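Local atomic coordinates of response regulator protein (Burkholderia pseudomallei, PDB entry 3RQI), a protein that probably serves as a two-component response regulator, carrying a phosphorylated aspartate in its receiver domain and a Fis-type DNA-binding segment through which it would control transcription. Residues R81-T86 with A102-A107; D7-V12 with K51-T56; D15-A20 with Q36-D41. All blocks are in the same frame, centred on the assembly; numbering follows the deposited sequence.

Interaction 1: residues R81-T86 with A102-A107; sequences RILVLT and ADNYLA. With SO4 (sulfate ion), chain D.
Strands 81-86 and 104-107 run parallel, their axes 4.5 Å apart and inclined at 25°, pairing Leu83 with Asn104, Val84 with Tyr105, Leu85 with Leu106 and Thr86 with Ala107. The backbone bonds alternate in direction: Val84 N gives to Asn104 O, Leu106 N to Val84 O, and Thr86 N to Leu106 O. Ile82 O takes Asp103 N at 2.9 Å and, weakly, Asn104 N. Asp103 also supplies a side-chain acceptor: its OD2 receives Ile82 N at 2.8 Å through the anti lone pair. The same carboxylate stacks on the Arg81 guanidinium, planes 20° apart and Asp103 CG over its centre. This is a long salt bridge, Arg81 NH1 to Asp103 OD1 3.9 Å, in which only the charges attract, OD1 lying well out of the guanidinium plane. At the guanidinium edge NH1 and NH2 bind a sulfate, probably from the crystallisation liquor, which Lys99 of the second subunit also binds, while NE binds Leu119 O. Strand 81-86, helix 91-100 and strand 104-107 form a beta-alpha-beta unit of the CheY-like receiver fold. On the face of Val84, Thr86 and Tyr105, Val84 CG1 sits over the phenol ring, 4.1 Å from its centroid. Thr86 CG2 touches Tyr105 OH at 3.5 Å, and that hydroxyl bonds Thr93 OG1 and Ser90 N. With Thr86 OG1 anti to its backbone N (chi1 -180°), the hydroxyl is shared between Tyr88 N and a phosphate oxygen on Asp58; an inward tyrosine beside a phosphate-bound threonine is consistent with the activated state of receiver domains. On the other face, beside Asn104, the leucines pack against helix 112-118: Leu83 CD1 reaches Leu106 CG at 4.0 Å, and Leu85 CD1 meets Leu106 CB at 4.1 Å.

Interaction 2: residues D7-V12 with K51-T56; sequences DKNFLV and KFEFIT
Phe10, Leu11 and Val12 pair in parallel with Phe54, Ile55 and Thr56, the strand axes 4.7 Å apart and only 12° from alignment, with Leu11 N bound to Phe54 O and Thr56 N to Leu11 O. Where the pairing begins, Asn9 O accepts twice, from Glu53 N at 2.8 Å and from Phe54 N at 3.2 Å. The Glu53 side chain accepts in turn: a bend at chi2 (71°) turns CD back toward strand 9-13, and OE1 receives Asn9 N at 2.9 Å, nearly along its C-O direction. The Asn9 amide lies beside this carboxylate, and its ND2 adds a weak bond to OE1. One water joins the group, accepting from Asn9 ND2 and giving to Glu53 OE2 and Lys51 O, a polar cluster suited to the solvent-facing end of the strands. Farther in, aromatic and aliphatic groups take over. Phe54 CB lies over the Phe10 ring, 3.8 Å from its centroid but offset toward the rim, whereas the two rings are nearly parallel yet slid so far that they barely overlap. Thr56 CG2 meets the edge of Phe10, 3.6 Å from CE2. On the opposite face Leu11 CB stands almost squarely above the centre of the Phe52 ring, at 3.7 Å from the centroid. Helix 17-29 packs on Phe10 and Val12, while strand 33-37 flanks strand 9-13 on its other edge. This places strand 9-13 between 33-37 and 54-56, the 2-1-3 portion of the 2-1-3-4-5 parallel sheet that defines the doubly wound receiver fold.

Interaction 3: residues D15-A20 with Q36-D41; sequences DNEVFA and QAHNKD. With CA (calcium ion), chain B.
Glu17 and His38 make the stacking contact. The Glu17 chain passes over one face of the imidazole, CG 3.5 Å from the ring centroid, and its carboxylate stacks with its plane only 6° from that of the ring; CD comes within 3.4 Å of His38 ND1. Such a nearby acid might favour a protonated histidine. Among hydrogen bonds, His38 NE2 gives to Gln36 OE1 at 3.0 Å, almost straight at 177° and in the ring plane, which fixes the rotation of the imidazole. A water donates to both Gln36 OE1 and Glu17 O, joining the strand end to the helix. Asn16 N-caps helix 17-29, its OD1 accepting from Phe19 N. The small methyl of Ala20 leaves room for the Gln36 amide oxygen, its CB 3.3 Å from Gln36 OE1. Asp15 CA makes a CA-H...O contact with His38 O, 3.2 Å. As for the metal, Asp15 OD1 binds calcium at 2.3 Å, its CG lying between the backbone N and the carbonyl carbon (chi1 66°). With Asp58 and the His60 carbonyl also on the calcium, this is the acidic metal site of a receiver domain, set where strand 9-13 passes into helix 17-29.

How the interactions relate
The three contacts belong to one receiver domain and one parallel sheet. Interactions 1 and 2, with centres about 13 Å apart, are stitched together because strands 54-56 and 81-86 are neighbours: Leu83 N lies 2.9 Å from Ile55 O, and Arg81 N the same distance from Glu53 O. Interaction 3 is nested within the loop that interaction 2 closes, and meets it where Val12 O lies 2.9 Å from Ala37 N and Val12 CG1 packs on Ala20 CB. Phe19 and Leu85 link interactions 3 and 1. The phosphorylation site draws on two contacts: Asp15 of interaction 3 binds calcium, while Thr86 of interaction 1, its side chain about 7 Å from that ion, holds the phosphate on Asp58.

Interaction 1: residues R81-T86 with A102-A107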
loop_
_atom_site.group_PDB
_atom_site.type_symbol
_atom_site.label_atom_id
_atom_site.label_comp_id
_atom_site.label_asym_id
_atom_site.label_seq_id
_atom_site.Cartn_x
_atom_site.Cartn_y
_atom_site.Cartn_z
ATOM N N ARG A 81 -13.901 11.307 7.327
ATOM C CA ARG A 81 -13.118 10.076 7.066
ATOM C C ARG A 81 -13.006 9.941 5.559
ATOM O O ARG A 81 -13.989 10.076 4.859
ATOM C CB ARG A 81 -13.825 8.847 7.648
ATOM C CG ARG A 81 -14.283 8.926 9.098
ATOM C CD ARG A 81 -13.228 8.694 10.138
ATOM N NE ARG A 81 -12.365 7.516 9.914
ATOM C CZ ARG A 81 -11.189 7.359 10.512
ATOM N NH1 ARG A 81 -10.735 8.281 11.367
ATOM N NH2 ARG A 81 -10.441 6.296 10.253
ATOM N N ILE A 82 -11.797 9.717 5.048
ATOM C CA ILE A 82 -11.563 9.739 3.620
ATOM C C ILE A 82 -10.954 8.402 3.199
ATOM O O ILE A 82 -9.937 7.955 3.751
ATOM C CB ILE A 82 -10.613 10.933 3.251
ATOM C CG1 ILE A 82 -11.332 12.284 3.531
ATOM C CG2 ILE A 82 -10.204 10.839 1.793
ATOM C CD1 ILE A 82 -10.436 13.491 3.308
ATOM N N LEU A 83 -11.577 7.745 2.215
ATOM C CA LEU A 83 -11.150 6.407 1.781
ATOM C C LEU A 83 -10.839 6.490 0.281
ATOM O O LEU A 83 -11.681 6.942 -0.519
ATOM C CB LEU A 83 -12.317 5.413 1.993
ATOM C CG LEU A 83 -12.192 4.047 1.312
ATOM C CD1 LEU A 83 -11.086 3.162 2.009
ATOM C CD2 LEU A 83 -13.569 3.323 1.307
ATOM N N VAL A 84 -9.660 6.054 -0.110
ATOM C CA VAL A 84 -9.373 5.837 -1.557
ATOM C C VAL A 84 -10.017 4.533 -1.960
ATOM O O VAL A 84 -9.884 3.490 -1.274
ATOM C CB VAL A 84 -7.852 5.778 -1.883
ATOM C CG1 VAL A 84 -7.616 5.292 -3.360
ATOM C CG2 VAL A 84 -7.198 7.158 -1.645
ATOM N N LEU A 85 -10.789 4.587 -3.033
ATOM C CA LEU A 85 -11.478 3.371 -3.524
ATOM C C LEU A 85 -11.158 3.258 -5.025
ATOM O O LEU A 85 -11.595 4.102 -5.830
ATOM C CB LEU A 85 -12.998 3.486 -3.273
ATOM C CG LEU A 85 -13.851 2.324 -3.839
ATOM C CD1 LEU A 85 -13.419 1.000 -3.217
ATOM C CD2 LEU A 85 -15.314 2.602 -3.556
ATOM N N THR A 86 -10.333 2.261 -5.403
ATOM C CA THR A 86 -9.692 2.300 -6.755
ATOM C C THR A 86 -9.589 0.969 -7.476
ATOM O O THR A 86 -9.292 -0.061 -6.859
ATOM C CB THR A 86 -8.274 2.962 -6.708
ATOM O OG1 THR A 86 -7.678 3.005 -7.995
ATOM C CG2 THR A 86 -7.351 2.249 -5.774
ATOM N N ALA A 102 -5.271 10.558 3.466
ATOM C CA ALA A 102 -6.323 9.535 3.418
ATOM C C ALA A 102 -6.294 8.680 4.679
ATOM O O ALA A 102 -5.225 8.297 5.185
ATOM C CB ALA A 102 -6.207 8.658 2.204
ATOM N N ASP A 103 -7.481 8.339 5.159
ATOM C CA ASP A 103 -7.584 7.450 6.303
ATOM C C ASP A 103 -7.443 5.960 5.965
ATOM O O ASP A 103 -7.057 5.173 6.823
ATOM C CB ASP A 103 -8.901 7.695 7.079
ATOM C CG ASP A 103 -9.005 9.098 7.588
ATOM O OD1 ASP A 103 -8.248 9.438 8.533
ATOM O OD2 ASP A 103 -9.798 9.873 7.035
ATOM N N ASN A 104 -7.791 5.558 4.735
ATOM C CA ASN A 104 -7.686 4.153 4.363
ATOM C C ASN A 104 -7.728 4.014 2.855
ATOM O O ASN A 104 -7.886 5.015 2.120
ATOM C CB ASN A 104 -8.819 3.320 5.016
ATOM C CG ASN A 104 -8.416 1.894 5.283
ATOM O OD1 ASN A 104 -7.320 1.438 4.879
ATOM N ND2 ASN A 104 -9.305 1.158 5.968
ATOM N N TYR A 105 -7.591 2.779 2.376
ATOM C CA TYR A 105 -7.443 2.576 0.933
ATOM C C TYR A 105 -7.973 1.192 0.654
ATOM O O TYR A 105 -7.628 0.241 1.356
ATOM C CB TYR A 105 -5.951 2.700 0.595
ATOM C CG TYR A 105 -5.488 2.544 -0.864
ATOM C CD1 TYR A 105 -4.899 3.629 -1.525
ATOM C CD2 TYR A 105 -5.608 1.304 -1.543
ATOM C CE1 TYR A 105 -4.400 3.507 -2.826
ATOM C CE2 TYR A 105 -5.133 1.165 -2.842
ATOM C CZ TYR A 105 -4.522 2.265 -3.467
ATOM O OH TYR A 105 -4.048 2.126 -4.734
ATOM N N LEU A 106 -8.877 1.083 -0.318
ATOM C CA LEU A 106 -9.468 -0.213 -0.713
ATOM C C LEU A 106 -9.462 -0.407 -2.217
ATOM O O LEU A 106 -9.717 0.531 -2.997
ATOM C CB LEU A 106 -10.920 -0.284 -0.265
ATOM C CG LEU A 106 -11.335 -0.703 1.140
ATOM C CD1 LEU A 106 -12.858 -0.945 1.018
ATOM C CD2 LEU A 106 -10.595 -1.958 1.588
ATOM N N ALA A 107 -9.115 -1.631 -2.627
ATOM C CA ALA A 107 -9.276 -2.024 -4.035
ATOM C C ALA A 107 -10.728 -2.301 -4.407
ATOM O O ALA A 107 -11.467 -2.966 -3.644
ATOM C CB ALA A 107 -8.419 -3.263 -4.332
HETATM S S SO4 D . -7.376 5.973 12.422
HETATM O O1 SO4 D . -8.160 4.918 11.832
HETATM O O2 SO4 D . -7.470 5.872 13.885
HETATM O O3 SO4 D . -5.986 5.819 11.974
HETATM O O4 SO4 D . -7.859 7.300 12.010
#

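Interaction 2: residues D7-V12 with K51-T56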
loop_
_atom_site.group_PDB
_atom_site.type_symbol
_atom_site.label_atom_id
_atom_site.label_comp_id
_atom_site.label_asym_id
_atom_site.label_seq_id
_atom_site.Cartn_x
_atom_site.Cartn_y
_atom_site.Cartn_z
ATOM N N ASP A 7 -23.907 13.108 11.839
ATOM C CA ASP A 7 -24.731 13.138 10.581
ATOM C C ASP A 7 -24.142 12.116 9.589
ATOM O O ASP A 7 -23.093 11.491 9.866
ATOM C CB ASP A 7 -24.765 14.572 10.009
ATOM C CG ASP A 7 -26.009 14.860 9.139
ATOM O OD1 ASP A 7 -26.901 13.990 9.013
ATOM O OD2 ASP A 7 -26.086 15.978 8.567
ATOM N N LYS A 8 -24.818 11.899 8.459
ATOM C CA LYS A 8 -24.383 10.845 7.552
ATOM C C LYS A 8 -24.265 11.309 6.113
ATOM O O LYS A 8 -24.754 10.642 5.196
ATOM C CB LYS A 8 -25.330 9.651 7.645
ATOM C CG LYS A 8 -25.172 8.852 8.943
ATOM C CD LYS A 8 -26.338 7.870 9.175
ATOM C CE LYS A 8 -26.196 6.584 8.363
ATOM N NZ LYS A 8 -27.218 5.557 8.729
ATOM N N ASN A 9 -23.636 12.462 5.923
ATOM C CA ASN A 9 -23.399 12.991 4.584
ATOM C C ASN A 9 -22.152 12.353 3.966
ATOM O O ASN A 9 -21.098 12.358 4.571
ATOM C CB ASN A 9 -23.268 14.518 4.650
ATOM C CG ASN A 9 -24.555 15.183 5.141
ATOM O OD1 ASN A 9 -25.608 15.059 4.519
ATOM N ND2 ASN A 9 -24.466 15.882 6.259
ATOM N N PHE A 10 -22.302 11.825 2.749
ATOM C CA PHE A 10 -21.277 11.062 2.063
ATOM C C PHE A 10 -21.005 11.692 0.691
ATOM O O PHE A 10 -21.953 11.926 -0.082
ATOM C CB PHE A 10 -21.841 9.628 1.891
ATOM C CG PHE A 10 -20.794 8.563 1.759
ATOM C CD1 PHE A 10 -20.706 7.530 2.688
ATOM C CD2 PHE A 10 -19.927 8.561 0.659
ATOM C CE1 PHE A 10 -19.717 6.531 2.560
ATOM C CE2 PHE A 10 -18.967 7.566 0.510
ATOM C CZ PHE A 10 -18.853 6.548 1.459
ATOM N N LEU A 11 -19.735 11.934 0.370
ATOM C CA LEU A 11 -19.328 12.427 -0.985
ATOM C C LEU A 11 -18.616 11.306 -1.736
ATOM O O LEU A 11 -17.592 10.825 -1.286
ATOM C CB LEU A 11 -18.382 13.601 -0.840
ATOM C CG LEU A 11 -17.826 14.230 -2.166
ATOM C CD1 LEU A 11 -18.903 14.687 -3.139
ATOM C CD2 LEU A 11 -16.829 15.387 -1.895
ATOM N N VAL A 12 -19.186 10.927 -2.862
ATOM C CA VAL A 12 -18.594 9.913 -3.742
ATOM C C VAL A 12 -17.908 10.628 -4.912
ATOM O O VAL A 12 -18.592 11.243 -5.712
ATOM C CB VAL A 12 -19.682 8.919 -4.232
ATOM C CG1 VAL A 12 -19.101 8.047 -5.364
ATOM C CG2 VAL A 12 -20.225 8.038 -3.041
ATOM N N LYS A 51 -20.648 20.114 4.402
ATOM C CA LYS A 51 -19.847 19.253 5.287
ATOM C C LYS A 51 -20.190 17.799 5.044
ATOM O O LYS A 51 -21.381 17.421 5.066
ATOM C CB LYS A 51 -20.157 19.553 6.755
ATOM C CG LYS A 51 -19.348 18.684 7.739
ATOM C CD LYS A 51 -19.625 19.080 9.191
ATOM C CE LYS A 51 -19.202 17.979 10.166
ATOM N NZ LYS A 51 -19.835 18.198 11.505
ATOM N N PHE A 52 -19.141 16.989 4.848
ATOM C CA PHE A 52 -19.278 15.536 4.664
ATOM C C PHE A 52 -18.640 14.788 5.806
ATOM O O PHE A 52 -17.577 15.184 6.306
ATOM C CB PHE A 52 -18.651 15.125 3.316
ATOM C CG PHE A 52 -19.403 15.696 2.139
ATOM C CD1 PHE A 52 -18.930 16.835 1.486
ATOM C CD2 PHE A 52 -20.593 15.113 1.695
ATOM C CE1 PHE A 52 -19.639 17.374 0.411
ATOM C CE2 PHE A 52 -21.283 15.624 0.647
ATOM C CZ PHE A 52 -20.825 16.761 -0.008
ATOM N N GLU A 53 -19.282 13.716 6.258
ATOM C CA GLU A 53 -18.681 12.876 7.263
ATOM C C GLU A 53 -17.798 11.802 6.638
ATOM O O GLU A 53 -16.831 11.350 7.270
ATOM C CB GLU A 53 -19.795 12.235 8.115
ATOM C CG GLU A 53 -20.380 13.203 9.181
ATOM C CD GLU A 53 -21.224 14.312 8.585
ATOM O OE1 GLU A 53 -22.085 14.017 7.741
ATOM O OE2 GLU A 53 -21.051 15.491 8.995
ATOM N N PHE A 54 -18.146 11.392 5.407
ATOM C CA PHE A 54 -17.400 10.358 4.684
ATOM C C PHE A 54 -17.170 10.788 3.255
ATOM O O PHE A 54 -18.037 11.446 2.678
ATOM C CB PHE A 54 -18.218 9.072 4.674
ATOM C CG PHE A 54 -18.634 8.622 6.069
ATOM C CD1 PHE A 54 -17.766 7.895 6.846
ATOM C CD2 PHE A 54 -19.884 8.990 6.599
ATOM C CE1 PHE A 54 -18.155 7.473 8.178
ATOM C CE2 PHE A 54 -20.264 8.608 7.900
ATOM C CZ PHE A 54 -19.408 7.849 8.668
ATOM N N ILE A 55 -16.004 10.426 2.707
ATOM C CA ILE A 55 -15.676 10.745 1.322
ATOM C C ILE A 55 -14.940 9.562 0.714
ATOM O O ILE A 55 -14.004 9.044 1.347
ATOM C CB ILE A 55 -14.783 12.052 1.207
ATOM C CG1 ILE A 55 -15.454 13.249 1.941
ATOM C CG2 ILE A 55 -14.361 12.347 -0.255
ATOM C CD1 ILE A 55 -14.525 14.535 2.042
ATOM N N THR A 56 -15.366 9.129 -0.483
ATOM C CA THR A 56 -14.571 8.150 -1.259
ATOM C C THR A 56 -13.924 8.838 -2.437
ATOM O O THR A 56 -14.519 9.719 -3.050
ATOM C CB THR A 56 -15.389 6.924 -1.714
ATOM O OG1 THR A 56 -16.549 7.333 -2.479
ATOM C CG2 THR A 56 -15.780 6.109 -0.425
HETATM O O HOH W 1 -22.578 17.238 7.800
#

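Interaction 3: residues D15-A20 with Q36-D41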
loop_
_atom_site.group_PDB
_atom_site.type_symbol
_atom_site.label_atom_id
_atom_site.label_comp_id
_atom_site.label_asym_id
_atom_site.label_seq_id
_atom_site.Cartn_x
_atom_site.Cartn_y
_atom_site.Cartn_z
ATOM N N ASP A 15 -15.263 9.277 -11.604
ATOM C CA ASP A 15 -15.719 9.720 -12.941
ATOM C C ASP A 15 -16.687 8.751 -13.605
ATOM O O ASP A 15 -17.333 9.106 -14.622
ATOM C CB ASP A 15 -14.502 9.907 -13.867
ATOM C CG ASP A 15 -13.809 8.608 -14.143
ATOM O OD1 ASP A 15 -13.227 8.009 -13.209
ATOM O OD2 ASP A 15 -13.820 8.171 -15.303
ATOM N N ASN A 16 -16.743 7.514 -13.096
ATOM C CA ASN A 16 -17.662 6.504 -13.646
ATOM C C ASN A 16 -19.008 6.717 -12.966
ATOM O O ASN A 16 -19.204 6.320 -11.819
ATOM C CB ASN A 16 -17.068 5.103 -13.372
ATOM C CG ASN A 16 -17.963 3.951 -13.833
ATOM O OD1 ASN A 16 -19.168 4.100 -14.052
ATOM N ND2 ASN A 16 -17.359 2.766 -13.939
ATOM N N GLU A 17 -19.939 7.363 -13.688
ATOM C CA GLU A 17 -21.185 7.804 -13.092
ATOM C C GLU A 17 -22.117 6.636 -12.804
ATOM O O GLU A 17 -22.976 6.711 -11.926
ATOM C CB GLU A 17 -21.873 8.856 -13.992
ATOM C CG GLU A 17 -20.943 10.022 -14.378
ATOM C CD GLU A 17 -21.588 11.122 -15.210
ATOM O OE1 GLU A 17 -22.837 11.232 -15.250
ATOM O OE2 GLU A 17 -20.815 11.896 -15.810
ATOM N N VAL A 18 -21.937 5.546 -13.547
ATOM C CA VAL A 18 -22.741 4.341 -13.325
ATOM C C VAL A 18 -22.333 3.665 -12.018
ATOM O O VAL A 18 -23.159 3.407 -11.119
ATOM C CB VAL A 18 -22.621 3.394 -14.521
ATOM C CG1 VAL A 18 -23.373 2.096 -14.231
ATOM C CG2 VAL A 18 -23.158 4.046 -15.841
ATOM N N PHE A 19 -21.040 3.406 -11.870
ATOM C CA PHE A 19 -20.513 2.922 -10.620
ATOM C C PHE A 19 -20.894 3.846 -9.460
ATOM O O PHE A 19 -21.302 3.373 -8.418
ATOM C CB PHE A 19 -18.984 2.773 -10.714
ATOM C CG PHE A 19 -18.340 2.430 -9.409
ATOM C CD1 PHE A 19 -18.234 1.096 -9.029
ATOM C CD2 PHE A 19 -17.885 3.421 -8.553
ATOM C CE1 PHE A 19 -17.652 0.754 -7.827
ATOM C CE2 PHE A 19 -17.305 3.063 -7.315
ATOM C CZ PHE A 19 -17.212 1.742 -6.981
ATOM N N ALA A 20 -20.783 5.150 -9.671
ATOM C CA ALA A 20 -21.012 6.088 -8.591
ATOM C C ALA A 20 -22.472 6.049 -8.152
ATOM O O ALA A 20 -22.789 6.107 -6.950
ATOM C CB ALA A 20 -20.587 7.497 -9.014
ATOM N N GLN A 36 -22.493 13.177 -5.456
ATOM C CA GLN A 36 -21.499 12.593 -6.353
ATOM C C GLN A 36 -20.735 13.733 -7.070
ATOM O O GLN A 36 -21.326 14.757 -7.457
ATOM C CB GLN A 36 -22.186 11.747 -7.436
ATOM C CG GLN A 36 -22.968 10.529 -6.954
ATOM C CD GLN A 36 -23.635 9.848 -8.147
ATOM O OE1 GLN A 36 -23.028 9.700 -9.217
ATOM N NE2 GLN A 36 -24.909 9.524 -8.000
ATOM N N ALA A 37 -19.445 13.529 -7.279
ATOM C CA ALA A 37 -18.612 14.402 -8.094
ATOM C C ALA A 37 -17.888 13.519 -9.096
ATOM O O ALA A 37 -17.363 12.466 -8.705
ATOM C CB ALA A 37 -17.589 15.135 -7.216
ATOM N N HIS A 38 -17.845 13.945 -10.358
ATOM C CA HIS A 38 -17.309 13.076 -11.428
ATOM C C HIS A 38 -15.993 13.574 -11.970
ATOM O O HIS A 38 -15.409 12.949 -12.861
ATOM C CB HIS A 38 -18.344 12.886 -12.565
ATOM C CG HIS A 38 -19.672 12.433 -12.052
ATOM N ND1 HIS A 38 -20.861 13.027 -12.432
ATOM C CD2 HIS A 38 -19.995 11.473 -11.158
ATOM C CE1 HIS A 38 -21.858 12.441 -11.794
ATOM N NE2 HIS A 38 -21.363 11.511 -10.999
ATOM N N ASN A 39 -15.516 14.691 -11.427
ATOM C CA ASN A 39 -14.226 15.246 -11.830
ATOM C C ASN A 39 -13.713 16.145 -10.723
ATOM O O ASN A 39 -14.416 16.342 -9.732
ATOM C CB ASN A 39 -14.317 15.998 -13.161
ATOM C CG ASN A 39 -15.271 17.166 -13.106
ATOM O OD1 ASN A 39 -15.284 17.929 -12.149
ATOM N ND2 ASN A 39 -16.096 17.299 -14.132
ATOM N N LYS A 40 -12.499 16.662 -10.872
ATOM C CA LYS A 40 -11.864 17.448 -9.816
ATOM C C LYS A 40 -12.584 18.775 -9.535
ATOM O O LYS A 40 -12.731 19.146 -8.389
ATOM C CB LYS A 40 -10.370 17.696 -10.148
ATOM N N ASP A 41 -13.079 19.445 -10.571
ATOM C CA ASP A 41 -13.844 20.686 -10.412
ATOM C C ASP A 41 -15.093 20.470 -9.532
ATOM O O ASP A 41 -15.364 21.215 -8.575
ATOM C CB ASP A 41 -14.228 21.178 -11.811
ATOM C CG ASP A 41 -15.003 22.462 -11.786
ATOM O OD1 ASP A 41 -14.448 23.492 -11.349
ATOM O OD2 ASP A 41 -16.161 22.438 -12.230
HETATM CA CA CA B . -11.878 6.116 -12.907
HETATM O O HOH W 2 -24.801 8.481 -11.311
HETATM O O HOH W 3 -13.656 4.813 -11.982
#